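Local coordinates for sensor protein CzcS (Pseudomonas aeruginosa, PDB 5GPO) that senses zinc through its sensor domain, as part of a histidine kinase that probably belongs to a two-component regulatory system, at residues 14-17 / 18-21; 42-45 / 46-49; 55-58 / 59-62; 68-71 / 72-75. All coordinates share one frame; numbering follows the deposited sequence.

Contact 1: 14-17 / 18-21; sequences QLKL and EQIR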
ATOM      1  N   GLN B  14      -8.267   9.725   7.906  1.00 21.08           N
ATOM      2  CA  GLN B  14      -7.952  11.132   7.682  1.00 20.11           C
ATOM      3  C   GLN B  14      -6.447  11.361   7.752  1.00 25.01           C
ATOM      4  O   GLN B  14      -5.891  12.164   6.992  1.00 21.65           O
ATOM      5  CB  GLN B  14      -8.700  12.012   8.690  1.00 22.08           C
ATOM      6  CG  GLN B  14      -8.488  13.511   8.463  1.00 29.08           C
ATOM      7  CD  GLN B  14      -9.492  14.359   9.216  1.00 36.21           C
ATOM      8  OE1 GLN B  14     -10.332  13.835   9.952  1.00 30.48           O
ATOM      9  NE2 GLN B  14      -9.403  15.679   9.047  1.00 37.01           N
ATOM     10  N   LEU B  15      -5.762  10.649   8.648  1.00 20.11           N
ATOM     11  CA  LEU B  15      -4.309  10.746   8.694  1.00 17.27           C
ATOM     12  C   LEU B  15      -3.678  10.347   7.365  1.00 20.21           C
ATOM     13  O   LEU B  15      -2.710  10.985   6.924  1.00 19.25           O
ATOM     14  CB  LEU B  15      -3.755   9.883   9.831  1.00 19.15           C
ATOM     15  CG  LEU B  15      -2.265  10.119  10.079  1.00 25.35           C
ATOM     16  CD1 LEU B  15      -2.031  11.557  10.544  1.00 32.51           C
ATOM     17  CD2 LEU B  15      -1.729   9.112  11.106  1.00 25.28           C
ATOM     18  N   LYS B  16      -4.206   9.294   6.711  1.00 18.22           N
ATOM     19  CA  LYS B  16      -3.636   8.858   5.436  1.00 20.10           C
ATOM     20  C   LYS B  16      -3.872   9.894   4.350  1.00 20.00           C
ATOM     21  O   LYS B  16      -2.980  10.174   3.537  1.00 21.05           O
ATOM     22  CB  LYS B  16      -4.226   7.514   4.995  1.00 18.14           C
ATOM     23  CG  LYS B  16      -3.764   6.297   5.775  1.00 33.37           C
ATOM     24  CD  LYS B  16      -4.295   5.006   5.142  1.00 26.18           C
ATOM     25  CE  LYS B  16      -3.669   3.798   5.799  1.00 31.82           C
ATOM     26  NZ  LYS B  16      -3.892   3.784   7.277  1.00 37.75           N
ATOM     27  N   LEU B  17      -5.081  10.460   4.309  1.00 17.63           N
ATOM     28  CA  LEU B  17      -5.375  11.511   3.343  1.00 16.39           C
ATOM     29  C   LEU B  17      -4.442  12.700   3.530  1.00 20.45           C
ATOM     30  O   LEU B  17      -4.003  13.317   2.557  1.00 18.22           O
ATOM     31  CB  LEU B  17      -6.830  11.958   3.475  1.00 16.27           C
ATOM     32  CG  LEU B  17      -7.261  12.975   2.416  1.00 19.16           C
ATOM     33  CD1 LEU B  17      -7.235  12.303   1.060  1.00 17.29           C
ATOM     34  CD2 LEU B  17      -8.683  13.487   2.733  1.00 22.74           C
ATOM     35  N   GLU B  18      -4.126  13.032   4.777  1.00 17.56           N
ATOM     36  CA  GLU B  18      -3.235  14.161   5.013  1.00 24.25           C
ATOM     37  C   GLU B  18      -1.809  13.827   4.618  1.00 22.61           C
ATOM     38  O   GLU B  18      -1.058  14.711   4.180  1.00 16.59           O
ATOM     39  CB  GLU B  18      -3.332  14.602   6.478  1.00 24.66           C
ATOM     40  CG  GLU B  18      -4.698  15.230   6.788  1.00 30.22           C
ATOM     41  CD  GLU B  18      -5.105  16.331   5.780  1.00 30.95           C
ATOM     42  OE1 GLU B  18      -6.292  16.390   5.370  1.00 38.52           O
ATOM     43  OE2 GLU B  18      -4.231  17.138   5.392  1.00 42.55           O
ATOM     44  N   GLN B  19      -1.431  12.551   4.735  1.00 19.41           N
ATOM     45  CA  GLN B  19      -0.140  12.113   4.220  1.00 19.94           C
ATOM     46  C   GLN B  19      -0.085  12.262   2.702  1.00 21.33           C
ATOM     47  O   GLN B  19       0.935  12.686   2.149  1.00 20.37           O
ATOM     48  CB  GLN B  19       0.117  10.662   4.654  1.00 19.97           C
ATOM     49  CG  GLN B  19       0.536  10.526   6.137  1.00 25.69           C
ATOM     50  CD  GLN B  19       0.214   9.165   6.760  1.00 27.28           C
ATOM     51  OE1 GLN B  19      -0.512   8.344   6.185  1.00 23.56           O
ATOM     52  NE2 GLN B  19       0.770   8.920   7.939  1.00 23.32           N
ATOM     53  N   ILE B  20      -1.178  11.911   2.012  1.00 18.13           N
ATOM     54  CA  ILE B  20      -1.247  12.112   0.566  1.00 16.49           C
ATOM     55  C   ILE B  20      -1.148  13.593   0.221  1.00 17.30           C
ATOM     56  O   ILE B  20      -0.471  13.972  -0.742  1.00 18.30           O
ATOM     57  CB  ILE B  20      -2.533  11.487  -0.005  1.00 15.89           C
ATOM     58  CG1 ILE B  20      -2.473   9.970   0.148  1.00 16.38           C
ATOM     59  CG2 ILE B  20      -2.676  11.852  -1.472  1.00 17.93           C
ATOM     60  CD1 ILE B  20      -3.794   9.282  -0.073  1.00 25.05           C
ATOM     61  N   ARG B  21      -1.841  14.452   0.976  1.00 18.84           N
ATOM     62  CA  ARG B  21      -1.731  15.892   0.736  1.00 21.29           C
ATOM     63  C   ARG B  21      -0.299  16.378   0.931  1.00 22.17           C
ATOM     64  O   ARG B  21       0.179  17.244   0.186  1.00 21.75           O
ATOM     65  CB  ARG B  21      -2.692  16.666   1.649  1.00 17.37           C
ATOM     66  CG  ARG B  21      -2.627  18.187   1.471  1.00 22.74           C
ATOM     67  CD  ARG B  21      -3.563  18.944   2.434  1.00 24.71           C
ATOM     68  NE  ARG B  21      -4.974  18.598   2.265  1.00 22.32           N
ATOM     69  CZ  ARG B  21      -5.797  19.153   1.367  1.00 27.13           C
ATOM     70  NH1 ARG B  21      -7.056  18.766   1.303  1.00 22.53           N
ATOM     71  NH2 ARG B  21      -5.364  20.076   0.508  1.00 22.78           N
TER
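Gln19 reaches back along helix 7-25 to Leu15 and Lys16, one turn of alpha helix earlier. Four backbone bonds of the i to i+4 pattern join the two segments. Glu18 N donates to Gln14 O at 3.0 Å and Gln19 N to Leu15 O at 3.0 Å. Ile20 N and Arg21 N bond in the same way to Lys16 O and Leu17 O.

The side-chain contacts are mostly van der Waals. Gln19 has CG anti to its carbonyl carbon (chi1 -76°) and is extended beyond it. This lays its amide over the preceding turn, with OE1 3.3 Å from Lys16 CA. NE2 lies 3.9 Å from Leu15 CG, so the amide nitrogen faces a hydrocarbon branch there. Ile20 CG1 rests against Lys16 O, and Glu18 CG sits 3.3 Å from Gln14 O.

The helix is part of the subunit interface. Leu17 is buried and packs on Met112 of the second subunit, and Lys16 packs on Leu124 of that chain.

Charged groups meet on another side of the helix. Arg21 pairs with Glu25 through NH2 and donates from NH1 to Ser111 O of the second subunit. It also meets Glu18, which folds at chi2 and forms a salt bridge from OE2 to Arg21 NE at 3.5 Å.

Contact 2: 42-45 / 46-49; sequences QDQL and VAHS. With ZN (zinc ion), chain F.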
ATOM      1  N   GLN B  42       1.557   7.252  -5.921  1.00 20.60           N
ATOM      2  CA  GLN B  42       1.603   5.799  -5.811  1.00 28.82           C
ATOM      3  C   GLN B  42       2.665   5.359  -4.812  1.00 23.08           C
ATOM      4  O   GLN B  42       2.444   4.425  -4.030  1.00 26.12           O
ATOM      5  CB  GLN B  42       1.838   5.181  -7.189  1.00 27.08           C
ATOM      6  CG  GLN B  42       1.952   3.642  -7.217  1.00 41.50           C
ATOM      7  CD  GLN B  42       0.634   2.913  -6.941  1.00 39.80           C
ATOM      8  OE1 GLN B  42      -0.138   3.297  -6.062  1.00 44.21           O
ATOM      9  NE2 GLN B  42       0.376   1.862  -7.703  1.00 35.17           N
ATOM     10  N   ASP B  43       3.817   6.034  -4.796  1.00 24.67           N
ATOM     11  CA  ASP B  43       4.840   5.677  -3.819  1.00 28.79           C
ATOM     12  C   ASP B  43       4.366   5.970  -2.403  1.00 23.17           C
ATOM     13  O   ASP B  43       4.651   5.202  -1.477  1.00 22.12           O
ATOM     14  CB  ASP B  43       6.154   6.403  -4.118  1.00 21.99           C
ATOM     15  CG  ASP B  43       6.956   5.728  -5.214  1.00 26.14           C
ATOM     16  OD1 ASP B  43       6.396   4.874  -5.940  1.00 26.06           O
ATOM     17  OD2 ASP B  43       8.153   6.051  -5.354  1.00 34.34           O
ATOM     18  N   GLN B  44       3.611   7.054  -2.219  1.00 23.08           N
ATOM     19  CA  GLN B  44       3.160   7.415  -0.883  1.00 21.18           C
ATOM     20  C   GLN B  44       2.035   6.505  -0.392  1.00 19.12           C
ATOM     21  O   GLN B  44       1.922   6.271   0.819  1.00 24.15           O
ATOM     22  CB  GLN B  44       2.702   8.874  -0.850  1.00 25.89           C
ATOM     23  CG  GLN B  44       2.257   9.349   0.538  1.00 23.16           C
ATOM     24  CD  GLN B  44       3.423   9.637   1.485  1.00 32.96           C
ATOM     25  OE1 GLN B  44       4.411   8.900   1.532  1.00 32.07           O
ATOM     26  NE2 GLN B  44       3.304  10.717   2.247  1.00 33.94           N
ATOM     27  N   LEU B  45       1.187   5.998  -1.298  1.00 21.94           N
ATOM     28  CA  LEU B  45       0.139   5.075  -0.870  1.00 18.47           C
ATOM     29  C   LEU B  45       0.744   3.828  -0.220  1.00 19.17           C
ATOM     30  O   LEU B  45       0.257   3.355   0.813  1.00 23.51           O
ATOM     31  CB  LEU B  45      -0.749   4.706  -2.055  1.00 22.74           C
ATOM     32  CG  LEU B  45      -2.038   3.949  -1.720  1.00 23.78           C
ATOM     33  CD1 LEU B  45      -2.875   4.724  -0.731  1.00 20.82           C
ATOM     34  CD2 LEU B  45      -2.844   3.612  -2.960  1.00 20.47           C
ATOM     35  N   VAL B  46       1.827   3.312  -0.800  1.00 22.79           N
ATOM     36  CA  VAL B  46       2.524   2.147  -0.257  1.00 26.36           C
ATOM     37  C   VAL B  46       3.150   2.469   1.089  1.00 24.32           C
ATOM     38  O   VAL B  46       3.183   1.629   1.999  1.00 24.19           O
ATOM     39  CB  VAL B  46       3.584   1.684  -1.271  1.00 30.68           C
ATOM     40  CG1 VAL B  46       4.256   0.394  -0.809  1.00 30.64           C
ATOM     41  CG2 VAL B  46       2.933   1.555  -2.645  1.00 28.68           C
ATOM     42  N   ALA B  47       3.638   3.697   1.247  1.00 25.78           N
ATOM     43  CA  ALA B  47       4.387   4.055   2.442  1.00 26.87           C
ATOM     44  C   ALA B  47       3.530   4.049   3.698  1.00 23.21           C
ATOM     45  O   ALA B  47       4.076   4.035   4.802  1.00 27.29           O
ATOM     46  CB  ALA B  47       5.046   5.422   2.252  1.00 25.21           C
ATOM     47  N   HIS B  48       2.206   4.036   3.565  1.00 28.04           N
ATOM     48  CA  HIS B  48       1.348   3.989   4.739  1.00 25.54           C
ATOM     49  C   HIS B  48       0.260   2.933   4.579  1.00 35.47           C
ATOM     50  O   HIS B  48      -0.798   3.009   5.207  1.00 40.65           O
ATOM     51  CB  HIS B  48       0.792   5.385   5.032  1.00 34.82           C
ATOM     52  CG  HIS B  48       1.876   6.417   5.181  1.00 32.51           C
ATOM     53  ND1 HIS B  48       2.567   6.604   6.360  1.00 34.39           N
ATOM     54  CD2 HIS B  48       2.436   7.257   4.279  1.00 30.29           C
ATOM     55  CE1 HIS B  48       3.481   7.543   6.187  1.00 34.70           C
ATOM     56  NE2 HIS B  48       3.424   7.954   4.932  1.00 30.10           N
ATOM     57  N   SER B  49       0.550   1.907   3.776  1.00 22.70           N
ATOM     58  CA  SER B  49      -0.323   0.767   3.529  1.00 17.82           C
ATOM     59  C   SER B  49      -0.413  -0.207   4.700  1.00 21.90           C
ATOM     60  O   SER B  49      -1.177  -1.169   4.610  1.00 29.89           O
ATOM     61  CB  SER B  49       0.160   0.012   2.295  1.00 25.34           C
ATOM     62  OG  SER B  49       1.372  -0.654   2.619  1.00 18.51           O
TER
HETATM   63 ZN    ZN F 201       9.065   5.545  -7.194  1.00 27.04          ZN
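Gln44 and His48 set a side-chain amide against an imidazole, with their planes 85° apart. Gln44 CD lies at the ring edge, in the ring plane, 3.8 Å from His48 NE2. Gln44 reaches this place because CG is anti to the backbone N (chi1 -178°) and the chain then bends at chi2. Its OE1 also touches Ala47 CB at 3.6 Å. The two groups share an outside partner: Gln44 NE2 and His48 NE2 both bond to one oxygen of a sulfate, probably from the crystallisation liquor. Gln44 NE2 also donates to Gln19 O on helix 7-25.

This is the C-terminal end of helix 34-47, where the backbone bonds lengthen. Ala47 N still donates to Asp43 O at 3.3 Å, while Val46 N to Gln42 O is weak. His48 N makes a weak bond to Leu45 O. Past the last turn, Val46 O accepts two bonds from Ser49, from N and from OG, both on the same face of the carbonyl plane.

Asp43 points away from this end and binds the zinc ion through OD2 at 2.1 Å. The site includes His39, and His39 of the second subunit also binds the metal. Asp43 OD1 accepts from Gln42 NE2 of the second subunit, a bond that would help fix the carboxylate's rotation. Val46 CG2 packs 3.2 Å from Gln42 O.

Contact 3: 55-58 / 59-62; sequences ILDS and RSGQ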
ATOM      1  N   ILE B  55      13.124  -7.823   0.561  1.00 18.89           N
ATOM      2  CA  ILE B  55      13.615  -8.902  -0.277  1.00 19.41           C
ATOM      3  C   ILE B  55      15.129  -8.831  -0.273  1.00 18.51           C
ATOM      4  O   ILE B  55      15.699  -7.799  -0.639  1.00 21.59           O
ATOM      5  CB  ILE B  55      13.039  -8.799  -1.692  1.00 19.85           C
ATOM      6  CG1 ILE B  55      11.525  -9.009  -1.582  1.00 20.91           C
ATOM      7  CG2 ILE B  55      13.702  -9.815  -2.627  1.00 22.60           C
ATOM      8  CD1 ILE B  55      10.865  -9.283  -2.854  1.00 31.06           C
ATOM      9  N   LEU B  56      15.775  -9.907   0.190  1.00 15.26           N
ATOM     10  CA  LEU B  56      17.223  -9.988   0.348  1.00 21.90           C
ATOM     11  C   LEU B  56      17.777 -11.045  -0.591  1.00 18.79           C
ATOM     12  O   LEU B  56      17.172 -12.107  -0.754  1.00 19.99           O
ATOM     13  CB  LEU B  56      17.619 -10.377   1.779  1.00 20.59           C
ATOM     14  CG  LEU B  56      16.836  -9.743   2.924  1.00 25.34           C
ATOM     15  CD1 LEU B  56      17.341 -10.263   4.255  1.00 36.33           C
ATOM     16  CD2 LEU B  56      16.970  -8.253   2.841  1.00 20.37           C
ATOM     17  N   ASP B  57      18.928 -10.749  -1.200  1.00 19.03           N
ATOM     18  CA  ASP B  57      19.725 -11.775  -1.869  1.00 17.48           C
ATOM     19  C   ASP B  57      20.154 -12.848  -0.866  1.00 19.46           C
ATOM     20  O   ASP B  57      20.856 -12.558   0.112  1.00 22.41           O
ATOM     21  CB  ASP B  57      20.945 -11.109  -2.525  1.00 26.96           C
ATOM     22  CG  ASP B  57      21.598 -11.972  -3.612  1.00 25.78           C
ATOM     23  OD1 ASP B  57      21.943 -13.132  -3.344  1.00 28.31           O
ATOM     24  OD2 ASP B  57      21.780 -11.475  -4.739  1.00 27.79           O
ATOM     25  N   SER B  58      19.716 -14.094  -1.105  1.00 16.42           N
ATOM     26  CA  SER B  58      20.046 -15.204  -0.219  1.00 21.17           C
ATOM     27  C   SER B  58      21.548 -15.437  -0.121  1.00 20.46           C
ATOM     28  O   SER B  58      22.026 -15.951   0.888  1.00 17.60           O
ATOM     29  CB  SER B  58      19.393 -16.499  -0.709  1.00 17.08           C
ATOM     30  OG  SER B  58      17.973 -16.436  -0.665  1.00 25.44           O
ATOM     31  N   ARG B  59      22.294 -15.120  -1.172  1.00 18.31           N
ATOM     32  CA  ARG B  59      23.709 -15.487  -1.177  1.00 20.32           C
ATOM     33  C   ARG B  59      24.542 -14.538  -0.333  1.00 18.66           C
ATOM     34  O   ARG B  59      25.487 -14.971   0.340  1.00 23.91           O
ATOM     35  CB  ARG B  59      24.208 -15.541  -2.616  1.00 16.54           C
ATOM     36  CG  ARG B  59      23.409 -16.520  -3.452  1.00 25.16           C
ATOM     37  CD  ARG B  59      23.576 -16.242  -4.925  1.00 24.10           C
ATOM     38  NE  ARG B  59      23.078 -14.925  -5.304  1.00 21.08           N
ATOM     39  CZ  ARG B  59      23.102 -14.458  -6.548  1.00 25.36           C
ATOM     40  NH1 ARG B  59      23.600 -15.211  -7.520  1.00 26.31           N
ATOM     41  NH2 ARG B  59      22.634 -13.251  -6.825  1.00 22.41           N
ATOM     42  N   SER B  60      24.187 -13.250  -0.321  1.00 22.27           N
ATOM     43  CA  SER B  60      24.960 -12.230   0.378  1.00 20.25           C
ATOM     44  C   SER B  60      24.289 -11.678   1.627  1.00 23.44           C
ATOM     45  O   SER B  60      24.967 -11.069   2.453  1.00 22.91           O
ATOM     46  CB  SER B  60      25.256 -11.055  -0.563  1.00 24.15           C
ATOM     47  OG  SER B  60      24.061 -10.394  -0.968  1.00 23.75           O
ATOM     48  N   GLY B  61      22.990 -11.875   1.794  1.00 20.09           N
ATOM     49  CA  GLY B  61      22.271 -11.171   2.829  1.00 18.24           C
ATOM     50  C   GLY B  61      21.931  -9.736   2.496  1.00 18.45           C
ATOM     51  O   GLY B  61      21.303  -9.062   3.317  1.00 22.80           O
ATOM     52  N   GLN B  62      22.306  -9.250   1.326  1.00 24.54           N
ATOM     53  CA  GLN B  62      22.121  -7.827   1.065  1.00 22.73           C
ATOM     54  C   GLN B  62      20.699  -7.540   0.583  1.00 23.42           C
ATOM     55  O   GLN B  62      20.131  -8.313  -0.193  1.00 20.99           O
ATOM     56  CB  GLN B  62      23.142  -7.343   0.035  1.00 26.31           C
ATOM     57  CG  GLN B  62      24.584  -7.373   0.569  1.00 28.13           C
ATOM     58  CD  GLN B  62      24.880  -6.224   1.511  1.00 32.03           C
ATOM     59  OE1 GLN B  62      24.508  -5.088   1.244  1.00 34.91           O
ATOM     60  NE2 GLN B  62      25.540  -6.517   2.630  1.00 35.47           N
TER
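The backbone reverses between Asp57 and Gln62, with the two segments running 143° apart, and Asp57 N donates to Gln62 O at 2.9 Å. Asp57 O accepts from Gly61 N at 2.8 Å, nearly along the C=O axis, and more weakly from Ser60 N. Gly61 turns the chain with a positive phi.

Arg59 grips the Asp57 carboxylate side-on, with the two flat groups only 8° from coplanar. NE bonds to OD1 at 2.9 Å and NH2 to OD2 at 2.9 Å. Both oxygens use their syn lone pairs, and both bonds are almost straight. The arginine chain bends at chi3 (-62°) to turn the guanidinium edge back onto the carboxylate. The anti lone pair of OD1 takes the backbone N of Arg59 at 3.0 Å. Three N-H groups of Arg59 thus fix the rotation of the carboxylate, with its plane close to that of the guanidinium. Beside it, Ser60 OG packs on Asp57 CB at 3.6 Å.

Ser60 OG also accepts from Gln62 N, forming an ST turn. Together these bonds shape a beta-hairpin turn between antiparallel strands 51-57 and 63-68, at the surface of the sensor domain's sheet.

Contact 4: 68-71 / 72-75; sequences GDQA and AASV. With SO4 (sulfate ion), chain H.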
ATOM      1  N   GLY B  68       7.414   0.045   1.652  1.00 18.78           N
ATOM      2  CA  GLY B  68       6.224  -0.124   2.455  1.00 22.00           C
ATOM      3  C   GLY B  68       6.233   0.793   3.656  1.00 19.29           C
ATOM      4  O   GLY B  68       6.935   1.812   3.683  1.00 18.06           O
ATOM      5  N   ASP B  69       5.490   0.382   4.673  1.00 17.45           N
ATOM      6  CA  ASP B  69       5.164   1.173   5.851  1.00 21.71           C
ATOM      7  C   ASP B  69       6.155   0.867   6.978  1.00 28.13           C
ATOM      8  O   ASP B  69       6.300  -0.287   7.382  1.00 21.15           O
ATOM      9  CB  ASP B  69       3.734   0.824   6.267  1.00 21.39           C
ATOM     10  CG  ASP B  69       3.127   1.816   7.231  1.00 31.04           C
ATOM     11  OD1 ASP B  69       3.862   2.349   8.097  1.00 25.64           O
ATOM     12  OD2 ASP B  69       1.891   2.018   7.124  1.00 25.99           O
ATOM     13  N   GLN B  70       6.823   1.894   7.507  1.00 30.51           N
ATOM     14  CA  GLN B  70       7.739   1.612   8.611  1.00 33.31           C
ATOM     15  C   GLN B  70       6.998   1.255   9.893  1.00 27.80           C
ATOM     16  O   GLN B  70       7.591   0.639  10.781  1.00 25.03           O
ATOM     17  CB  GLN B  70       8.676   2.792   8.870  1.00 33.48           C
ATOM     18  CG  GLN B  70       9.977   2.769   8.043  1.00 36.80           C
ATOM     19  CD  GLN B  70      10.904   1.595   8.329  1.00 37.25           C
ATOM     20  OE1 GLN B  70      11.032   1.147   9.468  1.00 42.77           O
ATOM     21  NE2 GLN B  70      11.562   1.087   7.276  1.00 27.75           N
ATOM     22  N   ALA B  71       5.733   1.646  10.024  1.00 26.24           N
ATOM     23  CA  ALA B  71       4.963   1.167  11.162  1.00 29.55           C
ATOM     24  C   ALA B  71       4.787  -0.346  11.121  1.00 33.46           C
ATOM     25  O   ALA B  71       4.586  -0.961  12.168  1.00 28.45           O
ATOM     26  CB  ALA B  71       3.600   1.856  11.218  1.00 37.59           C
ATOM     27  N   ALA B  72       4.888  -0.962   9.945  1.00 30.23           N
ATOM     28  CA  ALA B  72       4.796  -2.410   9.837  1.00 29.86           C
ATOM     29  C   ALA B  72       6.150  -3.105   9.899  1.00 32.42           C
ATOM     30  O   ALA B  72       6.201  -4.332   9.791  1.00 34.87           O
ATOM     31  CB  ALA B  72       4.075  -2.801   8.536  1.00 24.66           C
ATOM     32  N   ALA B  73       7.245  -2.378  10.095  1.00 26.41           N
ATOM     33  CA  ALA B  73       8.572  -2.976  10.032  1.00 26.22           C
ATOM     34  C   ALA B  73       9.261  -2.929  11.390  1.00 26.29           C
ATOM     35  O   ALA B  73       9.108  -1.965  12.146  1.00 26.68           O
ATOM     36  CB  ALA B  73       9.443  -2.266   8.993  1.00 27.48           C
ATOM     37  N   SER B  74      10.026  -3.975  11.688  1.00 29.15           N
ATOM     38  CA  SER B  74      10.879  -4.012  12.870  1.00 22.82           C
ATOM     39  C   SER B  74      12.227  -4.585  12.464  1.00 22.78           C
ATOM     40  O   SER B  74      12.290  -5.688  11.909  1.00 27.00           O
ATOM     41  CB  SER B  74      10.250  -4.844  13.992  1.00 26.72           C
ATOM     42  OG  SER B  74      11.229  -5.219  14.961  1.00 27.96           O
ATOM     43  N   VAL B  75      13.299  -3.819  12.696  1.00 21.75           N
ATOM     44  CA  VAL B  75      14.653  -4.309  12.433  1.00 17.74           C
ATOM     45  C   VAL B  75      14.900  -5.602  13.193  1.00 21.92           C
ATOM     46  O   VAL B  75      15.420  -6.582  12.642  1.00 23.14           O
ATOM     47  CB  VAL B  75      15.695  -3.235  12.808  1.00 25.58           C
ATOM     48  CG1 VAL B  75      17.091  -3.845  12.861  1.00 25.68           C
ATOM     49  CG2 VAL B  75      15.651  -2.100  11.802  1.00 26.27           C
TER
HETATM   50  S   SO4 H 203      12.738  -2.593  16.624  1.00 34.50           S
HETATM   51  O1  SO4 H 203      13.219  -2.481  18.008  1.00 37.93           O
HETATM   52  O2  SO4 H 203      12.247  -1.289  16.167  1.00 34.84           O
HETATM   53  O3  SO4 H 203      13.832  -3.040  15.777  1.00 22.48           O
HETATM   54  O4  SO4 H 203      11.628  -3.554  16.615  1.00 38.60           O
HETATM   55  O   HOH W   1      12.103  -0.601  11.070  1.00 29.60           O
HETATM   56  O   HOH W   2       6.748  -1.102  14.256  1.00 41.07           O
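Asp69 O accepts from Ala72 N at 3.0 Å, and Gln70 O accepts from Ala73 N at 3.1 Å. Both are i to i+3 bonds of a short 3-10 turn, and both donors stand well above the carbonyl plane. The Asp69 side chain braces the start of this turn. With CG anti to the backbone N (chi1 -165°), its OD1 accepts from Ala71 N at 2.8 Å, which makes an Asx turn. OD2 takes Gly50 N, so both carboxylate oxygens have backbone donors.

Two waters serve the oxygens further on. One donates to Gln70 OE1 at 2.6 Å and weakly to Ala73 O. The other joins Ala71 O and Ala73 O. Gln70 OE1 also lies 3.8 Å from Ala73 CB, so the amide oxygen rests beside a methyl group.

Ser74 is the N-cap of helix 75-86, and its OG accepts from Ala77 N. The same hydroxyl makes a very short contact with a sulfate oxygen. Ala76 N also bonds to this ion, which probably comes from the crystallisation liquor. A sulfate bonded to Ala76 N and close to Val75 N at the start of the helix is consistent with anion binding by the positive end of the helix dipole.

Overall arrangement
Contact 1 lies on helix 7-25, and contact 2 follows at the end of helix 34-47. All four contacts are local and in series, so none nests in or crosses another. Contacts 1 and 2 touch through the hydrogen bond from Gln44 NE2 to Gln19 O, which links the two helices, and Lys16 CE packs near His48 O. Both contacts reach the second subunit. The chain then enters the sheet. Contact 3 closes the hairpin between strands 51-57 and 63-68, with its centre about 34 Å from that of contact 1. Contact 4 leads from strand 63-68 into helix 75-86. It returns to contact 2, where Asp69 OD2 lies 3.1 Å from His48 CA, joining the helical part to the sheet.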